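Local coordinates for CCMAN5 (Cellulosimicrobium cellulans, PDB 2XSG), which probably hydrolyses alpha-mannosidic linkages as a calcium-containing family 92 glycoside hydrolase, and enables mannose-6-phosphate modification of yeast-produced human lysosomal enzymes, at residues G24-A29 / L315-A320; Q308-T313 / T668-A673; T353-R358 / A587-L592; F357-V362 / N661-M666; V362-Y365 / L370-D373. One frame throughout, in Å; residues are numbered along the deposited sequence.

Contact 1 of 5, residues G24-A29 / L315-A320; sequences GNDMPA and LYRMFA
The irregular loop 24-29 runs past the last turn of helix 306-318, its Asp26 CA 8.7 Å from Arg317 CA, so the long side chain of Arg317 spans the gap to the loop backbone. Arg317 leads. Its chain bends at chi2 (-62°) and presents the guanidinium end-on to one carbonyl: NH1 donates to Met27 O at 2.9 Å, lying in the carbonyl plane, while NH2 reaches the same Met27 O at 3.1 Å from above that plane. The oxygen sits close to the guanidinium plane, and NH2 also bonds Val17 O. Over one face of the guanidinium, toward its rim, lies Asp26 CB, 3.6 Å from NH2. The Asp26 carboxylate stacks at 25° to the guanidinium; Asp26 OD2 is a long 3.8 Å from Arg317 NE and well out of plane, which leaves charge attraction without a directed N-H; OD2 takes its hydrogen bond from Asn661. The contact thus joins the N-terminal region of the family 92 enzyme to a helix of its catalytic domain. With an alanine in place of Arg317, Met27 O would probably lose both guanidinium donors and Asp26 its stacked charge partner. Alongside, Tyr316 OH donates to a water at 2.5 Å, in the plane of its ring, and this water donates to Met27 O at 2.9 Å and Ala29 O at 2.7 Å. A second water links Ala29 O to Tyr316 OH.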
# COMPACT_ATOMS: atom_id res chain seq x y z
N GLY A 24 -10.03 -0.48 6.41
CA GLY A 24 -9.05 -0.65 5.34
C GLY A 24 -8.53 0.64 4.74
O GLY A 24 -7.38 0.70 4.33
N ASN A 25 -9.38 1.67 4.69
CA ASN A 25 -9.05 2.96 4.08
C ASN A 25 -8.63 2.89 2.62
O ASN A 25 -7.74 3.61 2.19
CB ASN A 25 -8.08 3.77 4.95
CG ASN A 25 -8.78 4.41 6.15
OD1 ASN A 25 -9.69 5.23 5.98
ND2 ASN A 25 -8.36 4.05 7.36
N ASP A 26 -9.27 1.99 1.87
CA ASP A 26 -9.08 1.90 0.43
C ASP A 26 -10.18 2.65 -0.33
O ASP A 26 -11.19 3.07 0.26
CB ASP A 26 -9.02 0.44 -0.01
CG ASP A 26 -7.67 -0.18 0.25
OD1 ASP A 26 -6.62 0.51 0.06
OD2 ASP A 26 -7.65 -1.36 0.64
N MET A 27 -9.96 2.82 -1.62
CA MET A 27 -10.84 3.66 -2.43
C MET A 27 -11.47 2.88 -3.59
O MET A 27 -10.86 1.97 -4.13
CB MET A 27 -10.04 4.85 -2.99
CG MET A 27 -8.95 4.46 -4.00
SD MET A 27 -7.85 5.85 -4.34
CE MET A 27 -6.80 5.78 -2.87
N PRO A 28 -12.71 3.25 -3.98
CA PRO A 28 -13.27 2.68 -5.20
C PRO A 28 -12.84 3.44 -6.47
O PRO A 28 -13.32 3.14 -7.56
CB PRO A 28 -14.77 2.85 -4.97
CG PRO A 28 -14.86 4.16 -4.23
CD PRO A 28 -13.64 4.19 -3.32
N ALA A 29 -11.93 4.40 -6.31
CA ALA A 29 -11.49 5.30 -7.40
C ALA A 29 -11.13 4.61 -8.72
O ALA A 29 -10.50 3.53 -8.73
CB ALA A 29 -10.30 6.14 -6.94
N LEU A 315 -4.88 -8.66 -5.57
CA LEU A 315 -3.88 -8.48 -6.62
C LEU A 315 -4.02 -7.07 -7.23
O LEU A 315 -3.02 -6.35 -7.45
CB LEU A 315 -3.98 -9.57 -7.69
CG LEU A 315 -2.84 -9.71 -8.71
CD1 LEU A 315 -1.50 -10.09 -8.04
CD2 LEU A 315 -3.18 -10.72 -9.80
N TYR A 316 -5.27 -6.66 -7.50
CA TYR A 316 -5.54 -5.30 -7.99
C TYR A 316 -4.92 -4.24 -7.05
O TYR A 316 -4.24 -3.34 -7.49
CB TYR A 316 -7.05 -5.11 -8.19
CG TYR A 316 -7.53 -3.68 -8.32
CD1 TYR A 316 -7.51 -3.02 -9.55
CD2 TYR A 316 -8.02 -3.00 -7.22
CE1 TYR A 316 -7.96 -1.68 -9.67
CE2 TYR A 316 -8.47 -1.68 -7.32
CZ TYR A 316 -8.44 -1.03 -8.54
OH TYR A 316 -8.89 0.27 -8.64
N ARG A 317 -5.14 -4.40 -5.75
CA ARG A 317 -4.63 -3.48 -4.74
C ARG A 317 -3.09 -3.47 -4.65
O ARG A 317 -2.50 -2.46 -4.27
CB ARG A 317 -5.20 -3.83 -3.37
CG ARG A 317 -6.71 -3.69 -3.21
CD ARG A 317 -7.15 -2.26 -3.42
NE ARG A 317 -8.53 -2.05 -3.03
CZ ARG A 317 -9.29 -1.03 -3.42
NH1 ARG A 317 -8.81 -0.09 -4.22
NH2 ARG A 317 -10.55 -0.95 -3.00
N MET A 318 -2.46 -4.59 -4.99
CA MET A 318 -1.00 -4.70 -4.99
C MET A 318 -0.30 -3.81 -6.04
O MET A 318 0.84 -3.40 -5.84
CB MET A 318 -0.55 -6.16 -5.15
CG MET A 318 0.97 -6.33 -5.27
SD MET A 318 1.43 -8.06 -5.56
CE MET A 318 0.06 -8.81 -4.78
N PHE A 319 -1.01 -3.49 -7.12
CA PHE A 319 -0.49 -2.62 -8.19
C PHE A 319 -1.05 -1.19 -8.09
O PHE A 319 -1.73 -0.71 -9.00
CB PHE A 319 -0.80 -3.24 -9.58
CG PHE A 319 -0.00 -4.49 -9.89
CD1 PHE A 319 1.19 -4.41 -10.60
CD2 PHE A 319 -0.45 -5.73 -9.47
CE1 PHE A 319 1.94 -5.58 -10.90
CE2 PHE A 319 0.28 -6.90 -9.75
CZ PHE A 319 1.47 -6.83 -10.46
N ALA A 320 -0.78 -0.51 -6.97
CA ALA A 320 -1.21 0.88 -6.77
C ALA A 320 -0.03 1.81 -6.45
O ALA A 320 0.11 2.86 -7.07
CB ALA A 320 -2.25 0.98 -5.70
O HOH W 1 -10.16 1.61 -6.92
O HOH W 2 -10.28 1.29 -10.83

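Contact 2 of 5, residues Q308-T313 / T668-A673; sequences QRLFYT and TMFVAA
Phe670 on helix 665-675 reaches across to Leu310 and Phe311 on helix 306-318, where the helix axes approach to 9.3 Å with their N-to-C directions 129° apart. The CB of Phe670 points at the facing helix, and with CG anti to the backbone N (chi1 -177°) the ring extends on toward it. CD1 comes within 4.2 Å of Phe311 CA. One atom further, CE1 touches the backbone itself, 3.6 Å from Phe311 CA and 3.7 Å from Phe311 N. The tip atom CZ stops 3.9 Å from Leu310 CB, so CE1 and CZ span from the Phe311 backbone to the Leu310 side chain. Phe311 answers in the other direction: its CE1 reaches Val671, 4.0 Å from CG1 and 4.1 Å from CG2, and so meets both branches of the valine. Each phenylalanine thus reaches the other helix, with Phe311 CB also near Phe670 CE1. His314 and Tyr648 add further rings around Phe670, and Phe311 continues onto Val293 and Ile295 of strand 293-296. An alanine in place of Phe670 would probably open a gap between the helices beside Leu310 and Phe311. Only carbon surfaces and one peptide N meet across the 224 Å² buried here; the two helices are joined by shape and by exclusion of water, with no directed bond between the segments.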
# COMPACT_ATOMS: atom_id res chain seq x y z
N GLN A 308 -11.49 -16.67 -4.78
CA GLN A 308 -10.88 -16.25 -6.05
C GLN A 308 -11.09 -14.74 -6.30
O GLN A 308 -10.17 -14.04 -6.77
CB GLN A 308 -11.38 -17.14 -7.21
CG GLN A 308 -11.22 -16.60 -8.61
CD GLN A 308 -10.95 -17.69 -9.67
OE1 GLN A 308 -11.24 -18.87 -9.47
NE2 GLN A 308 -10.38 -17.28 -10.80
N ARG A 309 -12.28 -14.24 -5.98
CA ARG A 309 -12.56 -12.81 -6.09
C ARG A 309 -11.68 -12.00 -5.12
O ARG A 309 -11.16 -10.93 -5.47
CB ARG A 309 -14.03 -12.52 -5.83
CG ARG A 309 -14.93 -12.82 -7.01
CD ARG A 309 -16.34 -13.14 -6.54
NE ARG A 309 -17.33 -12.87 -7.57
CZ ARG A 309 -17.64 -13.70 -8.56
NH1 ARG A 309 -17.04 -14.89 -8.69
NH2 ARG A 309 -18.57 -13.34 -9.44
N LEU A 310 -11.53 -12.52 -3.91
CA LEU A 310 -10.68 -11.91 -2.90
C LEU A 310 -9.26 -11.86 -3.40
O LEU A 310 -8.63 -10.81 -3.32
CB LEU A 310 -10.71 -12.69 -1.59
CG LEU A 310 -11.60 -12.20 -0.48
CD1 LEU A 310 -11.47 -13.18 0.69
CD2 LEU A 310 -11.27 -10.74 -0.05
N PHE A 311 -8.74 -12.97 -3.93
CA PHE A 311 -7.41 -12.94 -4.53
C PHE A 311 -7.24 -11.81 -5.56
O PHE A 311 -6.30 -11.01 -5.45
CB PHE A 311 -7.04 -14.29 -5.14
CG PHE A 311 -5.69 -14.30 -5.76
CD1 PHE A 311 -4.56 -14.49 -4.97
CD2 PHE A 311 -5.53 -14.07 -7.12
CE1 PHE A 311 -3.30 -14.46 -5.53
CE2 PHE A 311 -4.27 -14.04 -7.69
CZ PHE A 311 -3.15 -14.24 -6.89
N TYR A 312 -8.12 -11.77 -6.56
CA TYR A 312 -7.97 -10.80 -7.66
C TYR A 312 -8.17 -9.34 -7.22
O TYR A 312 -7.54 -8.43 -7.76
CB TYR A 312 -8.77 -11.18 -8.92
CG TYR A 312 -8.09 -12.32 -9.67
CD1 TYR A 312 -6.89 -12.09 -10.38
CD2 TYR A 312 -8.60 -13.61 -9.64
CE1 TYR A 312 -6.24 -13.13 -11.04
CE2 TYR A 312 -7.96 -14.65 -10.29
CZ TYR A 312 -6.77 -14.41 -10.98
OH TYR A 312 -6.14 -15.44 -11.62
N THR A 313 -9.05 -9.14 -6.24
CA THR A 313 -9.26 -7.84 -5.63
C THR A 313 -7.96 -7.37 -4.97
O THR A 313 -7.55 -6.21 -5.14
CB THR A 313 -10.41 -7.88 -4.60
OG1 THR A 313 -11.64 -8.24 -5.26
CG2 THR A 313 -10.57 -6.52 -3.90
N THR A 668 -1.14 -7.22 -0.55
CA THR A 668 0.04 -7.92 -1.04
C THR A 668 0.38 -9.15 -0.19
O THR A 668 0.71 -10.19 -0.72
CB THR A 668 1.25 -6.98 -1.12
OG1 THR A 668 0.91 -5.83 -1.90
CG2 THR A 668 2.41 -7.66 -1.79
N MET A 669 0.26 -9.03 1.13
CA MET A 669 0.41 -10.22 1.99
C MET A 669 -0.65 -11.29 1.72
O MET A 669 -0.37 -12.48 1.81
CB MET A 669 0.44 -9.83 3.47
CG MET A 669 1.53 -8.83 3.82
SD MET A 669 3.22 -9.27 3.33
CE MET A 669 3.50 -8.29 1.86
N PHE A 670 -1.87 -10.87 1.39
CA PHE A 670 -2.90 -11.85 1.02
C PHE A 670 -2.50 -12.61 -0.24
O PHE A 670 -2.61 -13.83 -0.30
CB PHE A 670 -4.26 -11.18 0.81
CG PHE A 670 -5.37 -12.16 0.50
CD1 PHE A 670 -5.53 -12.67 -0.79
CD2 PHE A 670 -6.23 -12.58 1.50
CE1 PHE A 670 -6.53 -13.59 -1.06
CE2 PHE A 670 -7.24 -13.52 1.23
CZ PHE A 670 -7.40 -14.00 -0.05
N VAL A 671 -2.07 -11.88 -1.27
CA VAL A 671 -1.59 -12.53 -2.49
C VAL A 671 -0.48 -13.54 -2.15
O VAL A 671 -0.51 -14.67 -2.63
CB VAL A 671 -1.08 -11.49 -3.49
CG1 VAL A 671 -0.22 -12.16 -4.59
CG2 VAL A 671 -2.27 -10.74 -4.10
N ALA A 672 0.49 -13.11 -1.34
CA ALA A 672 1.63 -13.96 -0.97
C ALA A 672 1.18 -15.24 -0.25
O ALA A 672 1.69 -16.35 -0.53
CB ALA A 672 2.61 -13.18 -0.09
N ALA A 673 0.23 -15.09 0.67
CA ALA A 673 -0.32 -16.24 1.39
C ALA A 673 -1.00 -17.20 0.42
O ALA A 673 -0.82 -18.42 0.53
CB ALA A 673 -1.30 -15.78 2.46

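Contact 3 of 5, residues T353-R358 / A587-L592; sequences TWDDFR and ANEIDL. With CA (calcium ion), chain C.
The indole of Trp354 meets Ile590 at an oblique angle, Trp354 CH2 lying 4.1 Å from Ile590 CD1, while Asp355 CG lies in the ring plane at its edge. Arg405 makes a cation-pi contact with this indole, and NE1 bonds Gln460. The guanidinium of Arg358 holds two waters in its plane; both accept from NH1, and they donate in turn to Glu589 O and Ile590 O, two carbonyls in the first half of the type I turn from Glu589 to Leu592. Between these two regions Glu589 CG packs 3.4 Å from Asp355 O. The Glu589 chain bends at chi2 (89°), which carries OE1 to the calcium ion at 2.6 Å, beside Asn588 OD1 at 2.4 Å from the same ion. A third water bridges the carboxylates, 2.8 Å from Asp355 OD2 and 2.9 Å from Glu589 OE1, tying the helix to the metal site. Asp662 and a further water are also bound to the ion. Asp355 OD1 also bonds a buffer molecule, probably from the crystallisation liquor, consistent with a pocket here. The loop 587-592 lies against the N-terminal part of helix 353-366, with Ile590 on helix 539-542 and Glu589 and Leu592 on helix 665-675.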
# COMPACT_ATOMS: atom_id res chain seq x y z
N THR A 353 7.43 3.31 3.36
CA THR A 353 8.25 2.13 3.48
C THR A 353 8.39 1.57 4.91
O THR A 353 8.64 0.37 5.07
CB THR A 353 9.59 2.37 2.76
OG1 THR A 353 9.29 2.92 1.47
CG2 THR A 353 10.39 1.07 2.59
N TRP A 354 8.19 2.41 5.93
CA TRP A 354 8.13 1.95 7.33
C TRP A 354 7.03 0.88 7.51
O TRP A 354 7.23 -0.12 8.20
CB TRP A 354 7.87 3.13 8.26
CG TRP A 354 8.03 2.88 9.74
CD1 TRP A 354 9.17 3.06 10.48
CD2 TRP A 354 7.01 2.47 10.66
NE1 TRP A 354 8.93 2.75 11.80
CE2 TRP A 354 7.61 2.40 11.95
CE3 TRP A 354 5.65 2.15 10.54
CZ2 TRP A 354 6.90 2.01 13.10
CZ3 TRP A 354 4.94 1.76 11.68
CH2 TRP A 354 5.57 1.69 12.94
N ASP A 355 5.89 1.10 6.85
CA ASP A 355 4.77 0.14 6.87
C ASP A 355 4.89 -0.96 5.84
O ASP A 355 4.51 -2.10 6.10
CB ASP A 355 3.41 0.83 6.63
CG ASP A 355 3.17 2.00 7.54
OD1 ASP A 355 3.05 3.15 7.04
OD2 ASP A 355 3.08 1.77 8.76
N ASP A 356 5.38 -0.63 4.65
CA ASP A 356 5.14 -1.52 3.52
C ASP A 356 6.31 -2.33 2.98
O ASP A 356 6.16 -3.01 1.97
CB ASP A 356 4.46 -0.76 2.37
CG ASP A 356 5.42 0.08 1.55
OD1 ASP A 356 6.64 0.05 1.83
OD2 ASP A 356 4.92 0.78 0.63
N PHE A 357 7.46 -2.26 3.64
CA PHE A 357 8.70 -2.78 3.06
C PHE A 357 8.64 -4.23 2.57
O PHE A 357 9.25 -4.55 1.56
CB PHE A 357 9.94 -2.51 3.96
CG PHE A 357 9.99 -3.34 5.24
CD1 PHE A 357 10.75 -4.53 5.30
CD2 PHE A 357 9.34 -2.91 6.39
CE1 PHE A 357 10.83 -5.28 6.48
CE2 PHE A 357 9.41 -3.67 7.59
CZ PHE A 357 10.15 -4.85 7.63
N ARG A 358 7.89 -5.08 3.26
CA ARG A 358 7.80 -6.49 2.83
C ARG A 358 7.05 -6.70 1.51
O ARG A 358 7.16 -7.76 0.89
CB ARG A 358 7.16 -7.37 3.91
CG ARG A 358 8.08 -7.75 5.03
CD ARG A 358 7.53 -8.97 5.80
NE ARG A 358 8.55 -9.53 6.68
CZ ARG A 358 8.92 -8.97 7.82
NH1 ARG A 358 8.35 -7.84 8.21
NH2 ARG A 358 9.86 -9.53 8.56
N ALA A 587 -3.65 -7.02 12.64
CA ALA A 587 -4.19 -5.73 12.22
C ALA A 587 -3.11 -4.75 11.79
O ALA A 587 -3.42 -3.72 11.18
CB ALA A 587 -5.05 -5.13 13.35
N ASN A 588 -1.86 -5.08 12.10
CA ASN A 588 -0.70 -4.25 11.76
C ASN A 588 0.45 -5.07 11.17
O ASN A 588 0.45 -6.32 11.27
CB ASN A 588 -0.21 -3.51 13.00
CG ASN A 588 0.45 -2.21 12.68
OD1 ASN A 588 0.16 -1.59 11.66
ND2 ASN A 588 1.36 -1.77 13.55
N GLU A 589 1.42 -4.38 10.59
CA GLU A 589 2.52 -5.02 9.86
C GLU A 589 3.73 -5.41 10.72
O GLU A 589 4.66 -6.06 10.22
CB GLU A 589 3.03 -4.11 8.73
CG GLU A 589 2.05 -3.86 7.59
CD GLU A 589 1.16 -2.67 7.84
OE1 GLU A 589 1.21 -2.11 8.94
OE2 GLU A 589 0.40 -2.29 6.94
N ILE A 590 3.73 -5.01 11.99
CA ILE A 590 4.87 -5.22 12.87
C ILE A 590 5.29 -6.70 12.89
O ILE A 590 6.46 -7.03 12.66
CB ILE A 590 4.59 -4.74 14.32
CG1 ILE A 590 4.38 -3.21 14.38
CG2 ILE A 590 5.71 -5.21 15.28
CD1 ILE A 590 5.34 -2.37 13.55
N ASP A 591 4.34 -7.59 13.16
CA ASP A 591 4.69 -9.02 13.17
C ASP A 591 3.99 -9.81 12.06
O ASP A 591 3.53 -10.93 12.28
CB ASP A 591 4.54 -9.64 14.58
CG ASP A 591 3.10 -9.67 15.09
OD1 ASP A 591 2.32 -8.72 14.85
OD2 ASP A 591 2.76 -10.66 15.76
N LEU A 592 3.96 -9.22 10.86
CA LEU A 592 3.36 -9.85 9.67
C LEU A 592 3.93 -11.23 9.39
O LEU A 592 3.22 -12.12 8.90
CB LEU A 592 3.60 -9.01 8.41
CG LEU A 592 2.64 -7.95 7.87
CD1 LEU A 592 3.28 -7.27 6.64
CD2 LEU A 592 1.28 -8.54 7.53
CA CA C . -0.54 -0.32 9.78
O HOH W 3 3.26 -0.55 10.34
O HOH W 4 8.37 -6.32 10.63
O HOH W 5 6.13 -5.94 7.86
O HOH W 6 -2.46 -1.78 9.36

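Contact 4 of 5, residues F357-V362 / N661-M666; sequences FRKFSV and NDAGTM. With CA (calcium ion), chain C.
The calcium-binding turn from Asp662 to Thr665, of type I', meets helix 353-366 through Lys359 and Ala663. Lys359 takes the crowded position with CG between its backbone N and carbonyl carbon (chi1 86°); from there its chain runs extended to the turn. NZ donates to Ala663 O at 2.8 Å, in the carbonyl plane and on a lone pair, and lies 3.5 Å from Ala663 CB. CD, earlier along the chain, passes 3.5 Å from Ala663 O. The ammonium has two more partners, Asp356 by a salt bridge and Met321 O, so three acceptors gather round a buried charge and fix its place. Lys359 CE also lies over one face of the Phe360 ring, toward its rim. Within the turn, Thr665 N bonds Asp662 O at 3.0 Å, and positive phi angles at Asp662, Ala663 and Gly664 fold the chain back before the helix begins. This turn presents Asp662 OD2 to the calcium ion at 2.5 Å, where Asn588 and Glu589 are the other protein ligands. Gly664 stands at the N-cap of helix 665-675. Lys359 may thus steady the site through the carbonyl next to a metal ligand, in a tight turn that both supplies a calcium site and leads into a helix.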
# COMPACT_ATOMS: atom_id res chain seq x y z
N PHE A 357 7.46 -2.26 3.64
CA PHE A 357 8.70 -2.78 3.06
C PHE A 357 8.64 -4.23 2.57
O PHE A 357 9.25 -4.55 1.56
CB PHE A 357 9.94 -2.51 3.96
CG PHE A 357 9.99 -3.34 5.24
CD1 PHE A 357 10.75 -4.53 5.30
CD2 PHE A 357 9.34 -2.91 6.39
CE1 PHE A 357 10.83 -5.28 6.48
CE2 PHE A 357 9.41 -3.67 7.59
CZ PHE A 357 10.15 -4.85 7.63
N ARG A 358 7.89 -5.08 3.26
CA ARG A 358 7.80 -6.49 2.83
C ARG A 358 7.05 -6.70 1.51
O ARG A 358 7.16 -7.76 0.89
CB ARG A 358 7.16 -7.37 3.91
CG ARG A 358 8.08 -7.75 5.03
CD ARG A 358 7.53 -8.97 5.80
NE ARG A 358 8.55 -9.53 6.68
CZ ARG A 358 8.92 -8.97 7.82
NH1 ARG A 358 8.35 -7.84 8.21
NH2 ARG A 358 9.86 -9.53 8.56
N LYS A 359 6.26 -5.71 1.10
CA LYS A 359 5.42 -5.88 -0.10
C LYS A 359 6.27 -5.98 -1.37
O LYS A 359 5.92 -6.73 -2.30
CB LYS A 359 4.36 -4.76 -0.21
CG LYS A 359 4.83 -3.49 -0.89
CD LYS A 359 3.72 -2.44 -0.99
CE LYS A 359 4.17 -1.32 -1.89
NZ LYS A 359 3.44 -0.02 -1.62
N PHE A 360 7.39 -5.25 -1.40
CA PHE A 360 8.25 -5.22 -2.56
C PHE A 360 8.83 -6.60 -2.85
O PHE A 360 8.94 -6.99 -4.01
CB PHE A 360 9.37 -4.18 -2.40
CG PHE A 360 8.86 -2.76 -2.30
CD1 PHE A 360 8.51 -2.05 -3.44
CD2 PHE A 360 8.70 -2.15 -1.06
CE1 PHE A 360 8.02 -0.75 -3.36
CE2 PHE A 360 8.22 -0.83 -0.97
CZ PHE A 360 7.89 -0.13 -2.13
N SER A 361 9.17 -7.34 -1.79
CA SER A 361 9.73 -8.68 -1.97
C SER A 361 8.77 -9.59 -2.74
O SER A 361 9.22 -10.48 -3.48
CB SER A 361 10.08 -9.32 -0.64
OG SER A 361 10.92 -8.52 0.19
N VAL A 362 7.47 -9.38 -2.55
CA VAL A 362 6.41 -10.13 -3.25
C VAL A 362 6.21 -9.63 -4.68
O VAL A 362 6.12 -10.44 -5.61
CB VAL A 362 5.05 -10.06 -2.49
CG1 VAL A 362 3.98 -10.94 -3.17
CG2 VAL A 362 5.21 -10.47 -1.00
N ASN A 661 -4.73 -0.76 4.94
CA ASN A 661 -4.02 -1.57 3.95
C ASN A 661 -2.54 -1.12 3.85
O ASN A 661 -1.64 -1.94 3.60
CB ASN A 661 -4.71 -1.46 2.58
CG ASN A 661 -4.47 -2.67 1.68
OD1 ASN A 661 -3.46 -3.40 1.82
ND2 ASN A 661 -5.40 -2.90 0.75
N ASP A 662 -2.31 0.18 4.05
CA ASP A 662 -0.98 0.82 3.93
C ASP A 662 -0.34 0.61 2.55
O ASP A 662 0.54 -0.24 2.38
CB ASP A 662 -0.02 0.37 5.04
CG ASP A 662 -0.54 0.70 6.44
OD1 ASP A 662 -0.89 1.87 6.72
OD2 ASP A 662 -0.58 -0.22 7.29
N ALA A 663 -0.79 1.38 1.57
CA ALA A 663 -0.21 1.32 0.23
C ALA A 663 -0.22 -0.11 -0.34
O ALA A 663 0.74 -0.54 -1.01
CB ALA A 663 1.23 1.89 0.24
N GLY A 664 -1.29 -0.84 -0.06
CA GLY A 664 -1.49 -2.18 -0.59
C GLY A 664 -0.72 -3.28 0.11
O GLY A 664 -0.64 -4.39 -0.41
N THR A 665 -0.15 -3.00 1.29
CA THR A 665 0.61 -4.03 2.02
C THR A 665 -0.26 -5.22 2.45
O THR A 665 0.09 -6.38 2.18
CB THR A 665 1.33 -3.48 3.26
OG1 THR A 665 2.15 -2.38 2.86
CG2 THR A 665 2.22 -4.59 3.90
N MET A 666 -1.36 -4.95 3.14
CA MET A 666 -2.22 -6.04 3.59
C MET A 666 -2.71 -6.88 2.39
O MET A 666 -2.67 -8.12 2.45
CB MET A 666 -3.35 -5.54 4.50
CG MET A 666 -2.85 -4.97 5.85
SD MET A 666 -1.62 -6.06 6.65
CE MET A 666 -1.60 -5.37 8.31
CA CA C . -0.54 -0.32 9.78
O HOH W 6 -2.46 -1.78 9.36

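Contact 5 of 5, residues V362-Y365 / L370-D373; sequences VIAY and LYRD
Ala364 and Tyr371 make the central CH-pi contact between helices 353-366 and 368-387, which follow one another directly in the chain. The methyl CB of Ala364 stands 3.4 Å from the centroid of the Tyr371 ring and only 3° off its normal, so it sits squarely over the middle of one face, almost evenly spaced from all six ring atoms. Nearer the ring's root the same face meets backbone: Ala364 CA is 3.6 Å from Tyr371 CG, and Ala364 N is 3.6 Å from Tyr371 CD2. With CG anti to the backbone N (chi1 167°), the ring of Tyr371 is laid flat against the first helix at an alanine, whose small side chain is consistent with the 5.3 Å approach of Ala364 CA to Tyr371 CA. The aliphatic contact lies beside it. Ile363 points toward the second helix and its CG2 branch packs 3.7 Å from Tyr371 CB and 4.0 Å from Tyr371 CA, closing over the base of the aromatic side chain. Polar and aromatic partners beyond the pair hold the far end of the tyrosine: its OH bonds Asp415 of helix 409-418, and its ring also meets that of Phe421. The chemistry is therefore divided along one residue. Dispersion and CH-pi attraction seat the ring on the neighbouring helix, while the hydroxyl, tied to a third helix, is likely to restrain it from sliding along the alanine.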
# COMPACT_ATOMS: atom_id res chain seq x y z
N VAL A 362 7.47 -9.38 -2.55
CA VAL A 362 6.41 -10.13 -3.25
C VAL A 362 6.21 -9.63 -4.68
O VAL A 362 6.12 -10.44 -5.61
CB VAL A 362 5.05 -10.06 -2.49
CG1 VAL A 362 3.98 -10.94 -3.17
CG2 VAL A 362 5.21 -10.47 -1.00
N ILE A 363 6.12 -8.31 -4.86
CA ILE A 363 6.13 -7.72 -6.19
C ILE A 363 7.26 -8.31 -7.05
O ILE A 363 7.04 -8.66 -8.21
CB ILE A 363 6.24 -6.16 -6.15
CG1 ILE A 363 4.98 -5.54 -5.57
CG2 ILE A 363 6.47 -5.61 -7.56
CD1 ILE A 363 5.13 -4.05 -5.27
N ALA A 364 8.44 -8.47 -6.46
CA ALA A 364 9.57 -9.10 -7.17
C ALA A 364 9.22 -10.42 -7.87
O ALA A 364 9.67 -10.66 -8.98
CB ALA A 364 10.77 -9.30 -6.24
N TYR A 365 8.40 -11.27 -7.25
CA TYR A 365 8.10 -12.54 -7.92
C TYR A 365 6.82 -12.54 -8.77
O TYR A 365 6.55 -13.50 -9.50
CB TYR A 365 8.25 -13.76 -6.98
CG TYR A 365 7.17 -14.01 -5.95
CD1 TYR A 365 5.86 -14.31 -6.32
CD2 TYR A 365 7.49 -14.05 -4.58
CE1 TYR A 365 4.89 -14.58 -5.36
CE2 TYR A 365 6.53 -14.33 -3.62
CZ TYR A 365 5.22 -14.60 -4.02
OH TYR A 365 4.25 -14.88 -3.08
N LEU A 370 8.62 -4.46 -13.07
CA LEU A 370 8.06 -3.34 -12.33
C LEU A 370 8.86 -3.13 -11.05
O LEU A 370 9.24 -2.02 -10.71
CB LEU A 370 6.58 -3.59 -12.00
CG LEU A 370 5.84 -2.52 -11.18
CD1 LEU A 370 5.74 -1.19 -11.97
CD2 LEU A 370 4.44 -3.02 -10.79
N TYR A 371 9.11 -4.23 -10.35
CA TYR A 371 9.90 -4.21 -9.12
C TYR A 371 11.26 -3.59 -9.36
O TYR A 371 11.69 -2.75 -8.57
CB TYR A 371 10.06 -5.63 -8.60
CG TYR A 371 11.10 -5.86 -7.51
CD1 TYR A 371 12.36 -6.35 -7.84
CD2 TYR A 371 10.78 -5.70 -6.16
CE1 TYR A 371 13.30 -6.62 -6.88
CE2 TYR A 371 11.73 -5.96 -5.17
CZ TYR A 371 12.99 -6.42 -5.54
OH TYR A 371 13.96 -6.71 -4.61
N ARG A 372 11.93 -4.00 -10.44
CA ARG A 372 13.23 -3.42 -10.76
C ARG A 372 13.09 -1.90 -10.92
O ARG A 372 13.88 -1.14 -10.35
CB ARG A 372 13.86 -4.06 -12.01
CG ARG A 372 15.31 -3.57 -12.24
CD ARG A 372 15.98 -4.00 -13.56
NE ARG A 372 17.42 -3.74 -13.46
CZ ARG A 372 17.98 -2.55 -13.65
NH1 ARG A 372 17.24 -1.49 -13.99
NH2 ARG A 372 19.30 -2.39 -13.51
N ASP A 373 12.08 -1.43 -11.64
CA ASP A 373 11.94 0.01 -11.86
C ASP A 373 11.70 0.75 -10.54
O ASP A 373 12.23 1.84 -10.32
CB ASP A 373 10.83 0.34 -12.86
CG ASP A 373 11.28 0.21 -14.33
OD1 ASP A 373 12.42 -0.24 -14.61
OD2 ASP A 373 10.46 0.55 -15.20

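From the N terminus, contact 1 closes the first long loop, bringing 24-29 back against the end of helix 306-318. Contact 2 starts on that helix before contact 1 is complete and runs to helix 665-675, so the two cross. The other three lie wholly within the span of contact 2 and begin on helix 353-366: contact 3 reaches the loop 587-592, contact 4 the turn before helix 665-675, and contact 5, the shortest, only the next helix. Contacts 3 and 4 overlap at Phe357 and Arg358 and converge on one calcium ion. Asn661 links contact 4 to Asp26 of contact 1, tying the N-terminal region to the helical catalytic part.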